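Local coordinates for protein listeriolysin O (Listeria monocytogenes, PDB 4CDB) that forms large oligomeric pores in cholesterol-containing host membranes, inserting after a major conformational change and so lysing the cell, at residues A[206-211]-A[265-270]. Numbering follows the deposited sequence.
With NA (sodium ion), chain Q; NA (sodium ion), chain N.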
loop_
_atom_site.group_PDB
_atom_site.type_symbol
_atom_site.label_atom_id
_atom_site.label_comp_id
_atom_site.label_asym_id
_atom_site.label_seq_id
_atom_site.Cartn_x
_atom_site.Cartn_y
_atom_site.Cartn_z
ATOM N N MET A 206 -8.587 -8.170 10.701
ATOM C CA MET A 206 -7.528 -7.170 10.800
ATOM C C MET A 206 -7.439 -6.273 9.563
ATOM O O MET A 206 -8.021 -6.572 8.520
ATOM C CB MET A 206 -6.177 -7.845 11.049
ATOM C CG MET A 206 -5.672 -8.668 9.877
ATOM S SD MET A 206 -3.961 -9.194 10.079
ATOM C CE MET A 206 -4.048 -10.028 11.662
ATOM N N GLN A 207 -6.710 -5.167 9.695
ATOM C CA GLN A 207 -6.460 -4.261 8.579
ATOM C C GLN A 207 -4.960 -4.054 8.399
ATOM O O GLN A 207 -4.245 -3.780 9.364
ATOM C CB GLN A 207 -7.154 -2.916 8.801
ATOM C CG GLN A 207 -8.671 -2.994 8.840
ATOM C CD GLN A 207 -9.324 -1.627 8.786
ATOM O OE1 GLN A 207 -9.345 -0.976 7.741
ATOM N NE2 GLN A 207 -9.862 -1.184 9.917
ATOM N N GLU A 208 -4.483 -4.190 7.164
ATOM C CA GLU A 208 -3.058 -4.054 6.888
ATOM C C GLU A 208 -2.769 -3.092 5.741
ATOM O O GLU A 208 -3.531 -3.008 4.778
ATOM C CB GLU A 208 -2.422 -5.419 6.608
ATOM C CG GLU A 208 -2.521 -6.393 7.771
ATOM C CD GLU A 208 -1.618 -7.603 7.614
ATOM O OE1 GLU A 208 -1.547 -8.159 6.499
ATOM O OE2 GLU A 208 -0.983 -8.001 8.614
ATOM N N GLU A 209 -1.663 -2.364 5.856
ATOM C CA GLU A 209 -1.214 -1.479 4.789
ATOM C C GLU A 209 0.213 -1.828 4.380
ATOM O O GLU A 209 1.051 -2.151 5.226
ATOM C CB GLU A 209 -1.293 -0.016 5.227
ATOM C CG GLU A 209 -1.034 0.978 4.102
ATOM C CD GLU A 209 -0.931 2.409 4.594
ATOM O OE1 GLU A 209 -0.534 2.613 5.760
ATOM O OE2 GLU A 209 -1.245 3.330 3.812
ATOM N N VAL A 210 0.478 -1.769 3.078
ATOM C CA VAL A 210 1.817 -2.016 2.557
ATOM C C VAL A 210 2.410 -0.722 2.011
ATOM O O VAL A 210 1.769 -0.014 1.233
ATOM C CB VAL A 210 1.802 -3.099 1.467
ATOM C CG1 VAL A 210 3.177 -3.245 0.836
ATOM C CG2 VAL A 210 1.351 -4.419 2.059
ATOM N N ILE A 211 3.633 -0.417 2.434
ATOM C CA ILE A 211 4.296 0.821 2.047
ATOM C C ILE A 211 5.637 0.550 1.365
ATOM O O ILE A 211 6.424 -0.276 1.831
ATOM C CB ILE A 211 4.530 1.729 3.275
ATOM C CG1 ILE A 211 3.202 2.074 3.949
ATOM C CG2 ILE A 211 5.272 2.994 2.881
ATOM C CD1 ILE A 211 3.357 2.924 5.187
ATOM N N TYR A 265 10.526 -1.395 2.717
ATOM C CA TYR A 265 9.169 -1.907 2.569
ATOM C C TYR A 265 8.534 -2.042 3.948
ATOM O O TYR A 265 9.170 -2.533 4.882
ATOM C CB TYR A 265 9.162 -3.257 1.851
ATOM C CG TYR A 265 9.389 -3.172 0.358
ATOM C CD1 TYR A 265 8.341 -2.890 -0.509
ATOM C CD2 TYR A 265 10.648 -3.390 -0.185
ATOM C CE1 TYR A 265 8.543 -2.817 -1.877
ATOM C CE2 TYR A 265 10.860 -3.320 -1.550
ATOM C CZ TYR A 265 9.806 -3.034 -2.391
ATOM O OH TYR A 265 10.021 -2.964 -3.749
ATOM N N LEU A 266 7.285 -1.608 4.073
ATOM C CA LEU A 266 6.601 -1.616 5.363
ATOM C C LEU A 266 5.302 -2.407 5.331
ATOM O O LEU A 266 4.566 -2.375 4.343
ATOM C CB LEU A 266 6.311 -0.187 5.825
ATOM C CG LEU A 266 7.517 0.678 6.184
ATOM C CD1 LEU A 266 7.069 2.077 6.564
ATOM C CD2 LEU A 266 8.304 0.040 7.313
ATOM N N LYS A 267 5.031 -3.114 6.422
ATOM C CA LYS A 267 3.764 -3.807 6.607
ATOM C C LYS A 267 3.123 -3.336 7.908
ATOM O O LYS A 267 3.459 -3.824 8.988
ATOM C CB LYS A 267 3.980 -5.321 6.639
ATOM C CG LYS A 267 2.725 -6.146 6.890
ATOM C CD LYS A 267 2.971 -7.142 8.010
ATOM C CE LYS A 267 2.115 -8.385 7.858
ATOM N NZ LYS A 267 2.470 -9.409 8.880
ATOM N N LEU A 268 2.217 -2.371 7.802
ATOM C CA LEU A 268 1.491 -1.864 8.963
ATOM C C LEU A 268 0.245 -2.715 9.182
ATOM O O LEU A 268 -0.461 -3.035 8.228
ATOM C CB LEU A 268 1.102 -0.398 8.754
ATOM C CG LEU A 268 2.076 0.700 9.198
ATOM C CD1 LEU A 268 3.515 0.384 8.818
ATOM C CD2 LEU A 268 1.656 2.035 8.603
ATOM N N SER A 269 -0.021 -3.086 10.432
ATOM C CA SER A 269 -1.146 -3.967 10.735
ATOM C C SER A 269 -1.791 -3.664 12.085
ATOM O O SER A 269 -1.126 -3.209 13.017
ATOM C CB SER A 269 -0.702 -5.431 10.688
ATOM O OG SER A 269 0.335 -5.682 11.618
ATOM N N THR A 270 -3.092 -3.928 12.179
ATOM C CA THR A 270 -3.833 -3.727 13.420
ATOM C C THR A 270 -5.100 -4.576 13.442
ATOM O O THR A 270 -5.610 -4.971 12.393
ATOM C CB THR A 270 -4.222 -2.251 13.616
ATOM O OG1 THR A 270 -4.849 -2.087 14.893
ATOM C CG2 THR A 270 -5.181 -1.799 12.522
HETATM NA NA NA Q . 0.155 5.122 5.477
HETATM NA NA NA N . 8.037 -2.510 -5.211
HETATM O O HOH W 1 7.551 0.011 -5.389
#
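Gln207, Glu209 and Ile211 pair with Thr270, Leu268 and Leu266 through three two-bond rings of antiparallel backbone hydrogen bonds, joining two neighbouring strands of the central sheet of a cholesterol-dependent cytolysin. Strand 165-172 flanks 206-211 and strand 303-310 flanks 265-270, which places the pair inside the sheet. Much of helix 277-286, and helix 294-301, probably belong to the regions that become membrane-spanning strands in the pore.

On the face carrying Ile211, Leu266 and Leu268, branched aliphatic chains fill a buried layer. CB of Ile211 rests 3.7 Å from CB of Leu266, and the two side chains cross at a slant. In the isoleucine chi1 (-59°) sets CG1 anti to the carbonyl carbon, and the anti chi2 (178°) carries CD1 on to CD2 of Leu268, 3.9 Å away. That same leucine methyl lies 3.6 Å from OE1 of Glu209, whose extended chain runs beside Leu268 in the same direction. A carboxylate suits this buried place because both its oxygens grip a sodium ion, which Asp282 of helix 277-286 also binds.

The face of Glu208, Lys267 and Ser269 is mostly polar, though Val210 also lies on it. OE2 of Glu208 reaches CB of Ser269 at 3.3 Å and meets Lys267 at CE; its salt bridge to NZ is long, 3.7 Å. OE1 of Glu208 instead accepts a hydrogen bond from Asn197 N. At the far end, Tyr265 holds a second sodium ion in the plane of its ring, at the edge, with OH 2.5 Å from the metal.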